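Local coordinates for protein putative malic enzyme ((S)-malate:NAD+ oxidoreductase (decarboxylating)) (Streptococcus pyogenes, PDB 2A9F) that probably acts as an NAD-dependent malic enzyme, oxidising and decarboxylating (S)-malate with the help of a divalent cation such as magnesium or manganese, at residues I123-A128 with K153-P158; V171-F176 with A347-I352; K184-V189 with L208-T213. All blocks are in the same frame, centred on the assembly; numbering follows the deposited sequence.

How the contacts relate
Following the chain from the N terminus, contact 1 comes first: it closes a loop of 24 residues holding strand 133-136 and most of helix 143-154, and is complete before contact 2 begins. Contact 2 joins helix 162-180 to helix 342-354 across 170 residues. Contact 3, 184-189 with 208-213, is nested inside that long loop and closes a short one around strand 190-194 and helix 198-210. Contacts 2 and 3 touch, with centres about 13 Å apart; Ile-175 CD1 lies 3.4 Å from Leu-186 CD1. Contact 1 stays separate, its nearest atoms about 13 Å from contact 2, on the opposite side of the chain's centre.

Contact 1 (I123-A128 with K153-P158); sequences IVKALA and KECHIP
The helices of two crossover connections of the parallel alpha/beta sheet in the N-terminal part of the enzyme meet here at their C-terminal ends: Lys-125 and Ala-128, at the end of helix 117-127, face Glu-154, Cys-155 and Ile-157, which finish helix 143-154 and lead into strand 159-161. The CA atoms of Lys-125 and Cys-155 are 6.4 Å apart, and the contacts are made mostly by side chains. At the polar end, Lys-125 NZ forms a salt bridge with Glu-154 OE1 at 3.0 Å and meets that oxygen nearly along its C-O axis. The lysine chain bends at CE (chi3 65°) and crosses the glutamate obliquely; its CD also packs 3.7 Å from Glu-154 CB. The carboxylate is shared, since Glu-154 OE2 is bound by Arg-150 NE, and two cationic partners would probably favour its charged form. Toward the ends of the two segments the interface becomes apolar. Cys-155, the first residue to leave the helical conformation, has its SG 4.2 Å from Lys-125 CG and 4.4 Å from Ala-128 CB. Ile-157 puts CG1 between its backbone N and carbonyl carbon (chi1 51°), and the terminal CD1 reaches Ala-128, 3.8 Å from CB and 3.5 Å from the carbonyl O. Helix 117-127 has further partners in the second subunit: Ile-123 packs on Ile-123 of that subunit, and Leu-127 on its Ile-110. Beyond the loop, a backbone hydrogen bond between Pro-158 and Ile-134 brings the chain alongside strand 133-136, completing the beta-alpha-beta crossover from strand 133-136 through helix 143-154 to strand 159-161.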
loop_
_atom_site.group_PDB
_atom_site.type_symbol
_atom_site.label_atom_id
_atom_site.label_comp_id
_atom_site.label_asym_id
_atom_site.label_seq_id
_atom_site.Cartn_x
_atom_site.Cartn_y
_atom_site.Cartn_z
ATOM N N ILE A 123 10.712 -8.004 1.994
ATOM C CA ILE A 123 9.419 -7.603 1.408
ATOM C C ILE A 123 9.336 -6.082 1.378
ATOM O O ILE A 123 9.015 -5.476 0.353
ATOM C CB ILE A 123 8.222 -8.133 2.246
ATOM C CG1 ILE A 123 7.859 -9.553 1.804
ATOM C CG2 ILE A 123 7.018 -7.197 2.100
ATOM C CD1 ILE A 123 7.113 -10.335 2.854
ATOM N N VAL A 124 9.625 -5.480 2.526
ATOM C CA VAL A 124 9.607 -4.039 2.686
ATOM C C VAL A 124 10.648 -3.375 1.798
ATOM O O VAL A 124 10.366 -2.362 1.163
ATOM C CB VAL A 124 9.876 -3.662 4.146
ATOM C CG1 VAL A 124 10.226 -2.193 4.258
ATOM C CG2 VAL A 124 8.657 -4.003 4.983
ATOM N N LYS A 125 11.847 -3.945 1.740
ATOM C CA LYS A 125 12.888 -3.356 0.908
ATOM C C LYS A 125 12.360 -3.270 -0.532
ATOM O O LYS A 125 12.635 -2.319 -1.262
ATOM C CB LYS A 125 14.171 -4.204 0.976
ATOM C CG LYS A 125 15.445 -3.392 1.148
ATOM C CD LYS A 125 16.642 -4.279 1.497
ATOM C CE LYS A 125 16.981 -5.232 0.356
ATOM N NZ LYS A 125 17.961 -6.280 0.746
ATOM N N ALA A 126 11.582 -4.264 -0.932
ATOM C CA ALA A 126 11.039 -4.269 -2.277
ATOM C C ALA A 126 9.905 -3.241 -2.435
ATOM O O ALA A 126 9.620 -2.783 -3.547
ATOM C CB ALA A 126 10.556 -5.667 -2.624
ATOM N N LEU A 127 9.264 -2.888 -1.323
ATOM C CA LEU A 127 8.178 -1.918 -1.330
ATOM C C LEU A 127 8.735 -0.513 -1.296
ATOM O O LEU A 127 8.160 0.408 -1.876
ATOM C CB LEU A 127 7.281 -2.091 -0.103
ATOM C CG LEU A 127 6.384 -3.315 -0.014
ATOM C CD1 LEU A 127 5.819 -3.431 1.373
ATOM C CD2 LEU A 127 5.283 -3.203 -1.044
ATOM N N ALA A 128 9.868 -0.361 -0.621
ATOM C CA ALA A 128 10.493 0.943 -0.441
ATOM C C ALA A 128 10.298 1.957 -1.578
ATOM O O ALA A 128 9.965 3.103 -1.326
ATOM C CB ALA A 128 11.973 0.761 -0.126
ATOM N N LYS A 153 19.439 0.372 7.789
ATOM C CA LYS A 153 20.717 0.300 7.097
ATOM C C LYS A 153 20.557 0.083 5.600
ATOM O O LYS A 153 21.123 0.824 4.801
ATOM C CB LYS A 153 21.572 -0.819 7.710
ATOM C CG LYS A 153 22.818 -0.340 8.463
ATOM C CD LYS A 153 23.842 0.289 7.497
ATOM C CE LYS A 153 25.190 0.625 8.159
ATOM N NZ LYS A 153 25.152 1.744 9.165
ATOM N N GLU A 154 19.769 -0.915 5.220
ATOM C CA GLU A 154 19.565 -1.228 3.811
ATOM C C GLU A 154 18.584 -0.363 3.006
ATOM O O GLU A 154 18.588 -0.427 1.780
ATOM C CB GLU A 154 19.184 -2.709 3.678
ATOM C CG GLU A 154 20.361 -3.653 3.909
ATOM C CD GLU A 154 19.948 -5.088 4.192
ATOM O OE1 GLU A 154 19.091 -5.629 3.462
ATOM O OE2 GLU A 154 20.499 -5.682 5.145
ATOM N N CYS A 155 17.756 0.446 3.667
ATOM C CA CYS A 155 16.790 1.285 2.948
ATOM C C CYS A 155 17.238 2.702 2.613
ATOM O O CYS A 155 18.048 3.306 3.325
ATOM C CB CYS A 155 15.474 1.376 3.718
ATOM S SG CYS A 155 14.363 0.003 3.445
ATOM N N HIS A 156 16.671 3.230 1.530
ATOM C CA HIS A 156 16.980 4.581 1.059
ATOM C C HIS A 156 15.957 5.596 1.580
ATOM O O HIS A 156 16.032 6.791 1.279
ATOM C CB HIS A 156 17.019 4.606 -0.478
ATOM C CG HIS A 156 17.925 3.571 -1.071
ATOM N ND1 HIS A 156 17.598 2.231 -1.114
ATOM C CD2 HIS A 156 19.167 3.671 -1.601
ATOM C CE1 HIS A 156 18.599 1.551 -1.645
ATOM N NE2 HIS A 156 19.565 2.401 -1.950
ATOM N N ILE A 157 15.002 5.103 2.358
ATOM C CA ILE A 157 13.976 5.949 2.939
ATOM C C ILE A 157 13.964 5.686 4.428
ATOM O O ILE A 157 14.385 4.631 4.877
ATOM C CB ILE A 157 12.583 5.655 2.346
ATOM C CG1 ILE A 157 12.285 4.151 2.413
ATOM C CG2 ILE A 157 12.517 6.169 0.917
ATOM C CD1 ILE A 157 10.872 3.781 1.974
ATOM N N PRO A 158 13.472 6.642 5.215
ATOM C CA PRO A 158 13.423 6.497 6.667
ATOM C C PRO A 158 12.496 5.407 7.188
ATOM O O PRO A 158 11.337 5.323 6.792
ATOM C CB PRO A 158 13.000 7.886 7.125
ATOM C CG PRO A 158 12.077 8.315 6.029
ATOM C CD PRO A 158 12.834 7.900 4.791
#

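Contact 2 (V171-F176 with A347-I352); sequences VLAAIF and AAAKGI
The helical segments 171-176 and 347-352 cross at -50°, their axes 8.0 Å apart at closest approach, with the CA atoms of Ala-173 and Ala-349 only 4.4 Å from each other. This is close packing of helix 162-180 on helix 342-354 in the Rossmann-type NAD-binding part of the chain, and the two alanines allow it: with nothing beyond CB, each lets the other backbone come near. Ala-173 CB touches two groups of the second helix, Ala-349 O at 3.1 Å and Ile-352 CG2 at 3.6 Å. The isoleucine offers that branch because CG1 is anti to the carbonyl carbon (chi1 -72°), leaving CG2 anti to the backbone N. Ala-349 CB in turn points back at the first helix, where Leu-172 CB flanks it at 4.0 Å. The same methyl also meets Phe-176 at the ring edge, near the ring plane, 3.6 Å from CE1. Lys-350 adds its aliphatic part, CG lying 3.9 Å from Phe-176 CE1. Ala-348 and Ile-352 also pack on Val-375 of helix 373-379, whereas Leu-172 reaches Leu-207 of helix 198-210. Carbonyl oxygens of both helices approach the Phe-176 ring from different directions: Ala-349 O lies in plane at its edge, and Leu-172 O, from the ring's own helix, stands 3.2 Å above one face, offset toward the rim.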
loop_
_atom_site.group_PDB
_atom_site.type_symbol
_atom_site.label_atom_id
_atom_site.label_comp_id
_atom_site.label_asym_id
_atom_site.label_seq_id
_atom_site.Cartn_x
_atom_site.Cartn_y
_atom_site.Cartn_z
ATOM N N VAL A 171 9.090 10.322 26.354
ATOM C CA VAL A 171 9.619 10.241 27.703
ATOM C C VAL A 171 10.752 11.252 27.800
ATOM O O VAL A 171 10.916 11.928 28.815
ATOM C CB VAL A 171 10.136 8.836 28.016
ATOM C CG1 VAL A 171 10.901 8.841 29.349
ATOM C CG2 VAL A 171 8.947 7.864 28.094
ATOM N N LEU A 172 11.503 11.372 26.714
ATOM C CA LEU A 172 12.605 12.300 26.666
ATOM C C LEU A 172 12.075 13.722 26.745
ATOM O O LEU A 172 12.716 14.605 27.328
ATOM C CB LEU A 172 13.402 12.109 25.377
ATOM C CG LEU A 172 14.751 12.826 25.318
ATOM C CD1 LEU A 172 15.543 12.546 26.601
ATOM C CD2 LEU A 172 15.529 12.350 24.113
ATOM N N ALA A 173 10.900 13.951 26.172
ATOM C CA ALA A 173 10.329 15.290 26.192
ATOM C C ALA A 173 9.756 15.541 27.569
ATOM O O ALA A 173 9.792 16.672 28.077
ATOM C CB ALA A 173 9.237 15.426 25.133
ATOM N N ALA A 174 9.239 14.469 28.170
ATOM C CA ALA A 174 8.640 14.549 29.490
ATOM C C ALA A 174 9.669 14.879 30.571
ATOM O O ALA A 174 9.313 15.356 31.646
ATOM C CB ALA A 174 7.934 13.249 29.822
ATOM N N ILE A 175 10.947 14.623 30.314
ATOM C CA ILE A 175 11.920 14.957 31.338
ATOM C C ILE A 175 12.401 16.387 31.095
ATOM O O ILE A 175 12.580 17.135 32.043
ATOM C CB ILE A 175 13.139 13.957 31.410
ATOM C CG1 ILE A 175 14.294 14.441 30.549
ATOM C CG2 ILE A 175 12.721 12.556 30.993
ATOM C CD1 ILE A 175 15.582 13.722 30.862
ATOM N N PHE A 176 12.602 16.770 29.838
ATOM C CA PHE A 176 13.032 18.136 29.551
ATOM C C PHE A 176 12.129 19.065 30.369
ATOM O O PHE A 176 12.586 20.034 30.997
ATOM C CB PHE A 176 12.869 18.456 28.070
ATOM C CG PHE A 176 13.907 17.838 27.193
ATOM C CD1 PHE A 176 13.579 17.415 25.907
ATOM C CD2 PHE A 176 15.220 17.699 27.631
ATOM C CE1 PHE A 176 14.541 16.859 25.065
ATOM C CE2 PHE A 176 16.196 17.142 26.799
ATOM C CZ PHE A 176 15.855 16.721 25.514
ATOM N N ALA A 347 15.267 16.250 18.595
ATOM C CA ALA A 347 14.679 17.466 18.048
ATOM C C ALA A 347 13.183 17.378 18.319
ATOM O O ALA A 347 12.578 18.315 18.846
ATOM C CB ALA A 347 14.943 17.549 16.556
ATOM N N ALA A 348 12.600 16.231 17.983
ATOM C CA ALA A 348 11.177 16.005 18.197
ATOM C C ALA A 348 10.816 16.179 19.665
ATOM O O ALA A 348 9.775 16.743 19.992
ATOM C CB ALA A 348 10.789 14.605 17.723
ATOM N N ALA A 349 11.685 15.704 20.550
ATOM C CA ALA A 349 11.438 15.803 21.985
ATOM C C ALA A 349 11.388 17.236 22.489
ATOM O O ALA A 349 10.576 17.563 23.351
ATOM C CB ALA A 349 12.492 15.025 22.751
ATOM N N LYS A 350 12.261 18.090 21.972
ATOM C CA LYS A 350 12.254 19.487 22.403
ATOM C C LYS A 350 10.988 20.164 21.896
ATOM O O LYS A 350 10.310 20.863 22.650
ATOM C CB LYS A 350 13.493 20.221 21.885
ATOM C CG LYS A 350 14.762 19.931 22.676
ATOM C CD LYS A 350 15.991 20.476 21.952
ATOM C CE LYS A 350 17.266 20.207 22.746
ATOM N NZ LYS A 350 18.482 20.640 22.010
ATOM N N GLY A 351 10.677 19.933 20.620
ATOM C CA GLY A 351 9.481 20.496 20.013
ATOM C C GLY A 351 8.291 20.141 20.875
ATOM O O GLY A 351 7.530 21.010 21.309
ATOM N N ILE A 352 8.134 18.854 21.144
ATOM C CA ILE A 352 7.043 18.410 21.991
ATOM C C ILE A 352 7.111 19.199 23.300
ATOM O O ILE A 352 6.091 19.677 23.807
ATOM C CB ILE A 352 7.160 16.892 22.294
ATOM C CG1 ILE A 352 6.822 16.085 21.047
ATOM C CG2 ILE A 352 6.254 16.507 23.452
ATOM C CD1 ILE A 352 6.568 14.612 21.338
#

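Contact 3 (K184-V189 with L208-T213); sequences KSLDEV and LAAGAT
Leu-186 O receives two groups from the chain after helix 198-210: a CA-H...O contact from Ala-212 CA at 3.0 Å, almost straight at 169°, and a weak, long hydrogen bond from Thr-213 N at 3.4 Å. A second weak bond lies beside them, Thr-213 OG1 donating to Asp-187 O at 3.3 Å. The Asp-187 and Thr-213 side chains cross at about a right angle. Asp-187 OD1 also comes 3.1 Å from Gly-211 O, but both are acceptors and do not bond. The leucine side chain packs partly against backbone. Leu-186 CG, anti to its own backbone N (chi1 -170°), lies 3.3 Å from Ala-212 N and 4.1 Å from Ala-212 CB. Leu-186 CD2 lies against Ala-210, 3.2 Å from its carbonyl O and 4.0 Å from its CB. At Gly-211 the chain leaves the helix with phi 136°, and there is no room for a CB, which would crowd the preceding carbonyl O and Leu-186 CD2; this fits a glycine. Leu-186 also packs on Phe-176 and Leu-179 of helix 162-180 and on Ile-191 of strand 190-194, which touches Ala-212 as well. The two segments therefore join the lead-ins to strands 190-194 and 214-219, the adjacent parallel strands that helix 198-210 connects in a beta-alpha-beta crossover of the NAD-binding Rossmann-type sheet.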
loop_
_atom_site.group_PDB
_atom_site.type_symbol
_atom_site.label_atom_id
_atom_site.label_comp_id
_atom_site.label_asym_id
_atom_site.label_seq_id
_atom_site.Cartn_x
_atom_site.Cartn_y
_atom_site.Cartn_z
ATOM N N LYS A 184 16.953 21.845 37.958
ATOM C CA LYS A 184 18.182 21.085 37.777
ATOM C C LYS A 184 18.496 20.993 36.287
ATOM O O LYS A 184 17.645 21.278 35.460
ATOM C CB LYS A 184 18.002 19.686 38.371
ATOM C CG LYS A 184 17.427 19.696 39.782
ATOM C CD LYS A 184 17.156 18.288 40.335
ATOM C CE LYS A 184 16.556 18.350 41.740
ATOM N NZ LYS A 184 16.154 17.019 42.270
ATOM N N SER A 185 19.720 20.614 35.940
ATOM C CA SER A 185 20.077 20.468 34.533
ATOM C C SER A 185 20.104 18.981 34.190
ATOM O O SER A 185 19.917 18.124 35.060
ATOM C CB SER A 185 21.451 21.083 34.245
ATOM O OG SER A 185 21.803 20.936 32.876
ATOM N N LEU A 186 20.334 18.679 32.918
ATOM C CA LEU A 186 20.382 17.296 32.470
ATOM C C LEU A 186 21.790 16.733 32.700
ATOM O O LEU A 186 22.027 15.534 32.536
ATOM C CB LEU A 186 20.007 17.224 30.986
ATOM C CG LEU A 186 19.772 15.845 30.360
ATOM C CD1 LEU A 186 18.669 15.097 31.100
ATOM C CD2 LEU A 186 19.416 16.034 28.891
ATOM N N ASP A 187 22.714 17.610 33.090
ATOM C CA ASP A 187 24.098 17.218 33.345
ATOM C C ASP A 187 24.344 17.185 34.837
ATOM O O ASP A 187 25.469 16.980 35.274
ATOM C CB ASP A 187 25.072 18.216 32.724
ATOM C CG ASP A 187 24.760 18.522 31.270
ATOM O OD1 ASP A 187 25.247 17.783 30.384
ATOM O OD2 ASP A 187 24.020 19.504 31.019
ATOM N N GLU A 188 23.294 17.413 35.614
ATOM C CA GLU A 188 23.399 17.403 37.063
ATOM C C GLU A 188 22.500 16.285 37.564
ATOM O O GLU A 188 22.477 15.967 38.754
ATOM C CB GLU A 188 22.901 18.729 37.652
ATOM C CG GLU A 188 23.545 19.996 37.098
ATOM C CD GLU A 188 22.889 21.265 37.642
ATOM O OE1 GLU A 188 22.922 21.479 38.877
ATOM O OE2 GLU A 188 22.333 22.048 36.833
ATOM N N VAL A 189 21.748 15.686 36.653
ATOM C CA VAL A 189 20.836 14.629 37.048
ATOM C C VAL A 189 21.415 13.222 37.067
ATOM O O VAL A 189 22.209 12.841 36.205
ATOM C CB VAL A 189 19.567 14.632 36.161
ATOM C CG1 VAL A 189 18.661 15.809 36.538
ATOM C CG2 VAL A 189 19.965 14.716 34.697
ATOM N N LEU A 208 22.194 10.200 26.710
ATOM C CA LEU A 208 23.554 10.713 26.677
ATOM C C LEU A 208 23.688 11.740 25.566
ATOM O O LEU A 208 24.312 12.788 25.753
ATOM C CB LEU A 208 24.550 9.563 26.500
ATOM C CG LEU A 208 24.556 8.638 27.724
ATOM C CD1 LEU A 208 25.674 7.603 27.597
ATOM C CD2 LEU A 208 24.727 9.468 28.996
ATOM N N ALA A 209 23.072 11.443 24.423
ATOM C CA ALA A 209 23.087 12.330 23.264
ATOM C C ALA A 209 22.313 13.612 23.563
ATOM O O ALA A 209 22.594 14.667 23.001
ATOM C CB ALA A 209 22.471 11.622 22.068
ATOM N N ALA A 210 21.340 13.512 24.460
ATOM C CA ALA A 210 20.518 14.655 24.820
ATOM C C ALA A 210 21.210 15.567 25.808
ATOM O O ALA A 210 20.767 16.689 26.030
ATOM C CB ALA A 210 19.196 14.183 25.390
ATOM N N GLY A 211 22.297 15.088 26.399
ATOM C CA GLY A 211 23.018 15.888 27.376
ATOM C C GLY A 211 23.419 15.098 28.613
ATOM O O GLY A 211 24.581 15.135 29.022
ATOM N N ALA A 212 22.455 14.378 29.193
ATOM C CA ALA A 212 22.660 13.559 30.389
ATOM C C ALA A 212 24.112 13.153 30.641
ATOM O O ALA A 212 24.757 12.537 29.793
ATOM C CB ALA A 212 21.771 12.305 30.325
ATOM N N THR A 213 24.602 13.495 31.830
ATOM C CA THR A 213 25.970 13.202 32.253
ATOM C C THR A 213 26.111 11.854 32.966
ATOM O O THR A 213 27.009 11.068 32.657
ATOM C CB THR A 213 26.492 14.303 33.215
ATOM O OG1 THR A 213 26.589 15.552 32.516
ATOM C CG2 THR A 213 27.851 13.927 33.780
#